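Local coordinates for capsule biosynthesis protein capD (Bacillus anthracis, PDB 3G9K) that cleaves the poly-gamma-D-glutamate capsule and, as a transpeptidase, joins it by an amide bond to meso-diaminopimelic acid of the peptidoglycan, at residues Pro97-Pro102 against Lys204-Ser209; Gly192-Gly197 against Glu211-Tyr216; Lys250-Lys255 against Glu272-Ile277. All coordinates share one frame; numbering follows the deposited sequence.

Contact 1 (Pro97-Pro102 against Lys204-Ser209)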
loop_
_atom_site.group_PDB
_atom_site.type_symbol
_atom_site.label_atom_id
_atom_site.label_comp_id
_atom_site.label_asym_id
_atom_site.label_seq_id
_atom_site.Cartn_x
_atom_site.Cartn_y
_atom_site.Cartn_z
ATOM N N PRO A 97 -4.504 -15.043 -18.484
ATOM C CA PRO A 97 -4.268 -14.694 -17.080
ATOM C C PRO A 97 -5.522 -14.170 -16.377
ATOM O O PRO A 97 -6.520 -13.838 -17.025
ATOM C CB PRO A 97 -3.198 -13.605 -17.177
ATOM C CG PRO A 97 -3.407 -13.023 -18.491
ATOM C CD PRO A 97 -3.719 -14.182 -19.378
ATOM N N HIS A 98 -5.498 -14.143 -15.053
ATOM C CA HIS A 98 -6.599 -13.574 -14.319
ATOM C C HIS A 98 -6.347 -12.059 -14.178
ATOM O O HIS A 98 -5.422 -11.655 -13.476
ATOM C CB HIS A 98 -6.710 -14.230 -12.950
ATOM C CG HIS A 98 -7.213 -15.644 -12.996
ATOM N ND1 HIS A 98 -8.539 -15.971 -12.790
ATOM C CD2 HIS A 98 -6.568 -16.812 -13.230
ATOM C CE1 HIS A 98 -8.687 -17.282 -12.895
ATOM N NE2 HIS A 98 -7.507 -17.816 -13.164
ATOM N N ILE A 99 -7.158 -11.239 -14.857
ATOM C CA ILE A 99 -7.053 -9.759 -14.769
ATOM C C ILE A 99 -8.395 -9.222 -14.316
ATOM O O ILE A 99 -9.435 -9.652 -14.832
ATOM C CB ILE A 99 -6.643 -9.149 -16.115
ATOM C CG1 ILE A 99 -5.287 -9.687 -16.544
ATOM C CG2 ILE A 99 -6.654 -7.601 -16.062
ATOM C CD1 ILE A 99 -4.841 -9.317 -17.941
ATOM N N GLY A 100 -8.387 -8.325 -13.327
ATOM C CA GLY A 100 -9.619 -7.775 -12.733
ATOM C C GLY A 100 -9.935 -6.474 -13.428
ATOM O O GLY A 100 -9.057 -5.912 -14.087
ATOM N N VAL A 101 -11.179 -6.005 -13.359
ATOM C CA VAL A 101 -11.499 -4.711 -13.988
ATOM C C VAL A 101 -10.794 -3.630 -13.152
ATOM O O VAL A 101 -11.043 -3.533 -11.957
ATOM C CB VAL A 101 -13.013 -4.450 -14.043
ATOM C CG1 VAL A 101 -13.266 -3.065 -14.637
ATOM C CG2 VAL A 101 -13.707 -5.539 -14.860
ATOM N N PRO A 102 -9.886 -2.851 -13.734
ATOM C CA PRO A 102 -9.142 -1.843 -12.910
ATOM C C PRO A 102 -10.001 -0.784 -12.263
ATOM O O PRO A 102 -10.922 -0.250 -12.928
ATOM C CB PRO A 102 -8.168 -1.236 -13.929
ATOM C CG PRO A 102 -8.110 -2.184 -14.979
ATOM C CD PRO A 102 -9.400 -2.843 -15.107
ATOM N N LYS A 204 -9.446 -6.030 -25.475
ATOM C CA LYS A 204 -8.697 -6.897 -26.354
ATOM C C LYS A 204 -7.542 -7.584 -25.625
ATOM O O LYS A 204 -7.297 -8.763 -25.841
ATOM C CB LYS A 204 -8.158 -6.105 -27.540
ATOM C CG LYS A 204 -7.395 -6.961 -28.493
ATOM C CD LYS A 204 -6.553 -6.157 -29.459
ATOM C CE LYS A 204 -5.325 -6.994 -29.915
ATOM N NZ LYS A 204 -4.439 -7.309 -28.738
ATOM N N THR A 205 -6.878 -6.871 -24.711
ATOM C CA THR A 205 -5.663 -7.371 -24.105
ATOM C C THR A 205 -6.005 -8.285 -22.939
ATOM O O THR A 205 -5.371 -9.337 -22.786
ATOM C CB THR A 205 -4.764 -6.214 -23.647
ATOM O OG1 THR A 205 -4.315 -5.480 -24.816
ATOM C CG2 THR A 205 -3.565 -6.738 -22.892
ATOM N N ALA A 206 -7.011 -7.893 -22.153
ATOM C CA ALA A 206 -7.408 -8.618 -20.943
ATOM C C ALA A 206 -8.504 -9.662 -21.168
ATOM O O ALA A 206 -8.735 -10.486 -20.297
ATOM C CB ALA A 206 -7.842 -7.653 -19.886
ATOM N N LYS A 207 -9.171 -9.629 -22.319
ATOM C CA LYS A 207 -10.320 -10.514 -22.584
ATOM C C LYS A 207 -11.435 -10.240 -21.583
ATOM O O LYS A 207 -11.931 -11.144 -20.876
ATOM C CB LYS A 207 -9.890 -11.995 -22.577
ATOM C CG LYS A 207 -8.648 -12.259 -23.414
ATOM C CD LYS A 207 -8.918 -11.959 -24.873
ATOM C CE LYS A 207 -7.910 -12.628 -25.795
ATOM N NZ LYS A 207 -6.641 -11.860 -25.877
ATOM N N ILE A 208 -11.806 -8.967 -21.520
ATOM C CA ILE A 208 -12.823 -8.488 -20.632
ATOM C C ILE A 208 -13.799 -7.716 -21.495
ATOM O O ILE A 208 -13.373 -6.970 -22.380
ATOM C CB ILE A 208 -12.269 -7.583 -19.509
ATOM C CG1 ILE A 208 -11.389 -8.399 -18.552
ATOM C CG2 ILE A 208 -13.435 -7.000 -18.701
ATOM C CD1 ILE A 208 -10.726 -7.538 -17.396
ATOM N N SER A 209 -15.096 -7.932 -21.275
ATOM C CA SER A 209 -16.119 -7.274 -22.096
ATOM C C SER A 209 -16.167 -5.778 -21.826
ATOM O O SER A 209 -15.887 -5.323 -20.723
ATOM C CB SER A 209 -17.505 -7.852 -21.877
ATOM O OG SER A 209 -17.996 -7.560 -20.595
HETATM O O HOH W 1 -6.873 -12.258 -19.436
#
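Ile99 and Val101 of an irregular loop meet Ala206 and Ile208 where helix 196-206 ends, a small apolar layer in the larger chain of this gamma-glutamyltransferase-family (Ntn) enzyme. Both terminal methyls of Ile99 rest against one atom: CD1 lies 3.9 Å and CG2 4.0 Å from Ala206 CB. Ile208 answers from the other segment with its delta branch. Its CG1 stands anti to the carbonyl carbon (chi1 -67°), and the CD1 beyond it comes 3.6 Å from Ile99 O, with Gly100 O a little farther off. The gamma methyls of Val101 and Ile208 meet as the two side chains cross obliquely, CG2 to CG2 at 4.1 Å. What brings Ile208 round is the turn at Lys207, which leaves helical geometry with positive phi; its NZ folds back to bond Lys204 O, nearly along the C=O axis. Farther out, Val101 also leans on Thr87 and Tyr216, and Ile208 on Pro89 and Ile213. The other chain covers the loop too: Asn36 OD1 of that chain accepts a hydrogen bond from Gly100 N. At the margin of the apolar layer a water donates to both Pro97 O, 2.9 Å away, and Ala206 O, 2.7 Å away.

Contact 2 (Gly192-Gly197 against Glu211-Tyr216)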
loop_
_atom_site.group_PDB
_atom_site.type_symbol
_atom_site.label_atom_id
_atom_site.label_comp_id
_atom_site.label_asym_id
_atom_site.label_seq_id
_atom_site.Cartn_x
_atom_site.Cartn_y
_atom_site.Cartn_z
ATOM N N GLY A 192 -12.862 8.335 -20.264
ATOM C CA GLY A 192 -11.656 8.220 -21.061
ATOM C C GLY A 192 -10.891 6.926 -20.880
ATOM O O GLY A 192 -10.025 6.642 -21.668
ATOM N N PHE A 193 -11.144 6.226 -19.774
ATOM C CA PHE A 193 -10.531 4.917 -19.468
ATOM C C PHE A 193 -11.547 3.775 -19.666
ATOM O O PHE A 193 -11.215 2.791 -20.306
ATOM C CB PHE A 193 -10.013 4.926 -18.038
ATOM C CG PHE A 193 -9.282 3.666 -17.609
ATOM C CD1 PHE A 193 -7.908 3.556 -17.761
ATOM C CD2 PHE A 193 -9.960 2.627 -16.968
ATOM C CE1 PHE A 193 -7.224 2.436 -17.345
ATOM C CE2 PHE A 193 -9.272 1.495 -16.542
ATOM C CZ PHE A 193 -7.921 1.392 -16.738
ATOM N N TYR A 194 -12.772 3.931 -19.108
ATOM C CA TYR A 194 -13.760 2.857 -19.008
ATOM C C TYR A 194 -14.676 2.746 -20.236
ATOM O O TYR A 194 -15.497 1.859 -20.303
ATOM C CB TYR A 194 -14.573 3.011 -17.728
ATOM C CG TYR A 194 -13.770 2.839 -16.460
ATOM C CD1 TYR A 194 -13.511 1.577 -15.930
ATOM C CD2 TYR A 194 -13.173 3.938 -15.851
ATOM C CE1 TYR A 194 -12.736 1.425 -14.807
ATOM C CE2 TYR A 194 -12.422 3.811 -14.739
ATOM C CZ TYR A 194 -12.193 2.542 -14.193
ATOM O OH TYR A 194 -11.428 2.435 -13.069
ATOM N N GLU A 195 -14.467 3.603 -21.241
ATOM C CA GLU A 195 -15.223 3.557 -22.486
ATOM C C GLU A 195 -14.270 3.995 -23.570
ATOM O O GLU A 195 -13.132 4.322 -23.292
ATOM C CB GLU A 195 -16.454 4.451 -22.437
ATOM C CG GLU A 195 -17.413 4.154 -21.292
ATOM C CD GLU A 195 -18.565 5.146 -21.241
ATOM O OE1 GLU A 195 -19.004 5.609 -22.300
ATOM O OE2 GLU A 195 -19.020 5.476 -20.148
ATOM N N GLY A 196 -14.708 3.943 -24.818
ATOM C CA GLY A 196 -13.894 4.416 -25.920
ATOM C C GLY A 196 -12.726 3.536 -26.254
ATOM O O GLY A 196 -12.696 2.351 -25.936
ATOM N N GLY A 197 -11.755 4.128 -26.946
ATOM C CA GLY A 197 -10.585 3.406 -27.382
ATOM C C GLY A 197 -9.781 2.729 -26.283
ATOM O O GLY A 197 -9.265 1.619 -26.494
ATOM N N GLU A 211 -18.795 -4.230 -21.478
ATOM C CA GLU A 211 -19.804 -4.154 -20.446
ATOM C C GLU A 211 -19.208 -4.239 -19.011
ATOM O O GLU A 211 -19.612 -3.497 -18.125
ATOM C CB GLU A 211 -20.856 -5.286 -20.623
ATOM C CG GLU A 211 -21.834 -5.130 -21.837
ATOM C CD GLU A 211 -21.214 -5.331 -23.214
ATOM O OE1 GLU A 211 -20.126 -5.926 -23.315
ATOM O OE2 GLU A 211 -21.859 -4.927 -24.238
ATOM N N ASP A 212 -18.299 -5.188 -18.771
ATOM C CA ASP A 212 -17.691 -5.330 -17.443
ATOM C C ASP A 212 -16.837 -4.100 -17.138
ATOM O O ASP A 212 -16.784 -3.616 -16.032
ATOM C CB ASP A 212 -16.773 -6.549 -17.365
ATOM C CG ASP A 212 -17.499 -7.829 -17.037
ATOM O OD1 ASP A 212 -18.612 -7.759 -16.466
ATOM O OD2 ASP A 212 -16.930 -8.896 -17.348
ATOM N N ILE A 213 -16.118 -3.610 -18.131
ATOM C CA ILE A 213 -15.256 -2.440 -17.947
ATOM C C ILE A 213 -16.085 -1.206 -17.578
ATOM O O ILE A 213 -15.761 -0.498 -16.616
ATOM C CB ILE A 213 -14.379 -2.205 -19.188
ATOM C CG1 ILE A 213 -13.400 -3.386 -19.347
ATOM C CG2 ILE A 213 -13.616 -0.866 -19.077
ATOM C CD1 ILE A 213 -12.738 -3.489 -20.705
ATOM N N LYS A 214 -17.161 -0.987 -18.275
ATOM C CA LYS A 214 -18.004 0.196 -18.041
ATOM C C LYS A 214 -18.758 0.105 -16.745
ATOM O O LYS A 214 -19.085 1.139 -16.125
ATOM C CB LYS A 214 -19.026 0.346 -19.203
ATOM C CG LYS A 214 -19.749 1.702 -19.223
ATOM C CD LYS A 214 -20.681 1.886 -20.413
ATOM C CE LYS A 214 -21.568 3.133 -20.152
ATOM N NZ LYS A 214 -22.723 3.246 -21.102
ATOM N N GLY A 215 -19.028 -1.131 -16.306
ATOM C CA GLY A 215 -19.832 -1.356 -15.151
ATOM C C GLY A 215 -19.100 -1.265 -13.830
ATOM O O GLY A 215 -19.695 -1.517 -12.784
ATOM N N TYR A 216 -17.824 -0.929 -13.876
ATOM C CA TYR A 216 -17.033 -0.847 -12.667
ATOM C C TYR A 216 -17.630 0.188 -11.715
ATOM O O TYR A 216 -17.960 1.287 -12.134
ATOM C CB TYR A 216 -15.575 -0.468 -12.958
ATOM C CG TYR A 216 -14.799 -0.462 -11.633
ATOM C CD1 TYR A 216 -14.684 0.689 -10.865
ATOM C CD2 TYR A 216 -14.260 -1.656 -11.121
ATOM C CE1 TYR A 216 -14.015 0.681 -9.638
ATOM C CE2 TYR A 216 -13.587 -1.669 -9.883
ATOM C CZ TYR A 216 -13.484 -0.512 -9.150
ATOM O OH TYR A 216 -12.858 -0.517 -7.926
#
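Where helix 191-194 ends in this gamma-glutamyltransferase-family chain, Tyr194 and Glu195 pack against Ile213 and Lys214 at the end of helix 210-214 and against Tyr216 in the loop after it. The Tyr194 ring presents its edge to the backbone: CD1 lies 3.1 Å from Ile213 O, which sits near the ring plane. The neighbouring CE1 is 3.9 Å from Tyr216 CB. The Tyr216 ring runs near parallel to that of Tyr194, planes at 19°, but is slid aside with centroids 6.0 Å apart, so there is hardly any stacking. One face of the Tyr194 ring is occupied by Phe193 CD2, over its centre. Ile213 CG2, anti to the backbone N, also reaches Tyr194, 3.5 Å from its backbone O. Glu195 and Lys214 pass each other with extended chains, and OE2 of Glu195 touches Lys214 CE at 3.5 Å. The two tyrosine hydroxyls are satisfied inside the protein: Tyr194 OH bonds Pro102 O and Ala106 N, and Tyr216 OH bonds Arg85 O. Glu195 OE2 forms its salt bridge with Lys191, while Lys214 NZ stays 4.4 Å away, beyond bridging distance; the lysine probably adds a mild electrostatic attraction to what is mainly contact of its methylenes.

Contact 3 (Lys250-Lys255 against Glu272-Ile277)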
loop_
_atom_site.group_PDB
_atom_site.type_symbol
_atom_site.label_atom_id
_atom_site.label_comp_id
_atom_site.label_asym_id
_atom_site.label_seq_id
_atom_site.Cartn_x
_atom_site.Cartn_y
_atom_site.Cartn_z
ATOM N N LYS A 250 -3.682 -6.017 19.203
ATOM C CA LYS A 250 -4.354 -6.168 20.495
ATOM C C LYS A 250 -3.900 -7.441 21.226
ATOM O O LYS A 250 -3.615 -7.392 22.430
ATOM C CB LYS A 250 -5.860 -6.111 20.328
ATOM C CG LYS A 250 -6.377 -4.738 19.948
ATOM C CD LYS A 250 -7.885 -4.730 19.866
ATOM C CE LYS A 250 -8.515 -4.703 21.269
ATOM N NZ LYS A 250 -8.453 -3.370 21.938
ATOM N N LEU A 251 -3.806 -8.554 20.504
ATOM C CA LEU A 251 -3.152 -9.765 21.013
ATOM C C LEU A 251 -1.722 -9.534 21.544
ATOM O O LEU A 251 -1.366 -10.051 22.605
ATOM C CB LEU A 251 -3.159 -10.861 19.939
ATOM C CG LEU A 251 -4.509 -11.586 19.727
ATOM C CD1 LEU A 251 -4.569 -12.372 18.404
ATOM C CD2 LEU A 251 -4.768 -12.516 20.935
ATOM N N ALA A 252 -0.888 -8.773 20.813
ATOM C CA ALA A 252 0.485 -8.501 21.248
ATOM C C ALA A 252 0.531 -7.618 22.498
ATOM O O ALA A 252 1.365 -7.821 23.379
ATOM C CB ALA A 252 1.301 -7.879 20.094
ATOM N N GLU A 253 -0.372 -6.637 22.574
ATOM C CA GLU A 253 -0.547 -5.831 23.778
ATOM C C GLU A 253 -0.898 -6.706 25.002
ATOM O O GLU A 253 -0.250 -6.615 26.049
ATOM C CB GLU A 253 -1.657 -4.801 23.571
ATOM C CG GLU A 253 -2.028 -4.028 24.830
ATOM C CD GLU A 253 -2.899 -2.826 24.574
ATOM O OE1 GLU A 253 -3.570 -2.762 23.500
ATOM O OE2 GLU A 253 -2.925 -1.953 25.470
ATOM N N LYS A 254 -1.928 -7.535 24.850
ATOM C CA LYS A 254 -2.479 -8.327 25.973
ATOM C C LYS A 254 -1.502 -9.381 26.452
ATOM O O LYS A 254 -1.370 -9.636 27.643
ATOM C CB LYS A 254 -3.758 -9.037 25.537
ATOM C CG LYS A 254 -4.505 -9.643 26.695
ATOM C CD LYS A 254 -5.846 -10.206 26.305
ATOM C CE LYS A 254 -6.568 -10.766 27.553
ATOM N NZ LYS A 254 -7.402 -11.925 27.181
ATOM N N LYS A 255 -0.824 -10.010 25.511
ATOM C CA LYS A 255 0.146 -11.038 25.828
ATOM C C LYS A 255 1.494 -10.427 26.204
ATOM O O LYS A 255 2.427 -11.145 26.542
ATOM C CB LYS A 255 0.249 -12.004 24.659
ATOM C CG LYS A 255 -1.120 -12.594 24.302
ATOM C CD LYS A 255 -1.002 -13.852 23.469
ATOM C CE LYS A 255 -2.318 -14.200 22.782
ATOM N NZ LYS A 255 -2.543 -15.672 22.806
ATOM N N GLU A 272 4.690 -15.642 16.187
ATOM C CA GLU A 272 4.202 -16.637 15.281
ATOM C C GLU A 272 2.878 -17.103 15.767
ATOM O O GLU A 272 2.019 -17.406 15.008
ATOM C CB GLU A 272 5.127 -17.832 15.229
ATOM C CG GLU A 272 4.774 -18.871 14.197
ATOM C CD GLU A 272 3.693 -19.858 14.622
ATOM O OE1 GLU A 272 3.581 -20.146 15.802
ATOM O OE2 GLU A 272 2.962 -20.328 13.755
ATOM N N GLU A 273 2.748 -17.187 17.064
ATOM C CA GLU A 273 1.521 -17.688 17.660
ATOM C C GLU A 273 0.381 -16.701 17.406
ATOM O O GLU A 273 -0.677 -17.097 16.931
ATOM C CB GLU A 273 1.725 -17.951 19.162
ATOM C CG GLU A 273 2.755 -19.058 19.465
ATOM C CD GLU A 273 3.278 -19.018 20.910
ATOM O OE1 GLU A 273 2.488 -18.699 21.825
ATOM O OE2 GLU A 273 4.476 -19.316 21.133
ATOM N N ILE A 274 0.632 -15.418 17.685
ATOM C CA ILE A 274 -0.365 -14.342 17.506
ATOM C C ILE A 274 -0.838 -14.228 16.053
ATOM O O ILE A 274 -2.030 -14.026 15.799
ATOM C CB ILE A 274 0.191 -12.971 17.993
ATOM C CG1 ILE A 274 0.347 -12.962 19.518
ATOM C CG2 ILE A 274 -0.730 -11.817 17.567
ATOM C CD1 ILE A 274 1.185 -11.824 20.070
ATOM N N SER A 275 0.090 -14.372 15.102
ATOM C CA SER A 275 -0.252 -14.265 13.692
ATOM C C SER A 275 -1.061 -15.461 13.184
ATOM O O SER A 275 -1.986 -15.282 12.420
ATOM C CB SER A 275 0.988 -14.047 12.820
ATOM O OG SER A 275 1.934 -15.069 12.996
ATOM N N ARG A 276 -0.725 -16.683 13.587
ATOM C CA ARG A 276 -1.525 -17.814 13.097
ATOM C C ARG A 276 -2.915 -17.809 13.743
ATOM O O ARG A 276 -3.884 -18.100 13.076
ATOM C CB ARG A 276 -0.799 -19.158 13.212
ATOM C CG ARG A 276 -0.572 -19.656 14.586
ATOM C CD ARG A 276 -0.595 -21.200 14.677
ATOM N NE ARG A 276 -0.524 -21.508 16.102
ATOM C CZ ARG A 276 0.602 -21.715 16.786
ATOM N NH1 ARG A 276 1.777 -21.767 16.177
ATOM N NH2 ARG A 276 0.551 -21.930 18.093
ATOM N N ILE A 277 -3.031 -17.392 14.999
ATOM C CA ILE A 277 -4.361 -17.210 15.590
ATOM C C ILE A 277 -5.199 -16.272 14.722
ATOM O O ILE A 277 -6.276 -16.622 14.271
ATOM C CB ILE A 277 -4.314 -16.634 17.016
ATOM C CG1 ILE A 277 -3.754 -17.672 17.997
ATOM C CG2 ILE A 277 -5.715 -16.254 17.467
ATOM C CD1 ILE A 277 -3.448 -17.117 19.395
#
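Two helices pack side by side here, the end of helix 242-254 against the middle of helix 264-284, as an apolar helix-helix contact toward the C-terminal part of this chain, the larger piece of a member of the gamma-glutamyltransferase family (Ntn clan). The segment axes approach to 10.0 Å and run roughly antiparallel, at 142°. Ile274 carries the interface with two branches. Its CG2, anti to the backbone N, presses on Leu251 CB at 3.5 Å, the two side chains sliding past each other in opposite directions. The other branch, through CG1, carries CD1 to the backbone of Ala252, 3.6 Å from its CA and 3.9 Å from its CB. One turn along, Ile277 CG2 lies 4.2 Å from Leu251 CD1, which also reaches Ile274 CG2. Around this patch Ile274 packs on Met248 and on Val257 of the following loop, Ala252 touches Val257 as well, and Ile277 lies on Met308. Ala252 also packs against Asp91 of the other chain. Lys255, just past the helix end, extends over the outer side of the contact. Its CD passes 4.3 Å from Ile274 CG1, and its amino group meets Ile277 tip to tip, NZ to CD1 at 3.8 Å.

From the N terminus, contact 1 opens first, in the loop between strand 79-83 and helix 104-115, and closes 102 residues later at the end of helix 196-206. Contact 2 opens within that span, at 192-197, and closes beyond it, at 211-216, so the two cross. Helix 196-206 starts in the 192-197 segment and ends in 204-209, although the touching residues of contact 2 precede it. The two contacts meet directly where Val101 CG2 packs on Asp212 O and Val101 O on Tyr216 CE2, joining the loop to helix 210-214 and the turn after it. Contact 3 follows in series, closing the short loop between helices 242-254 and 264-284. Its centre is about 44 Å from that of contact 2, on the opposite side of the chain's centre.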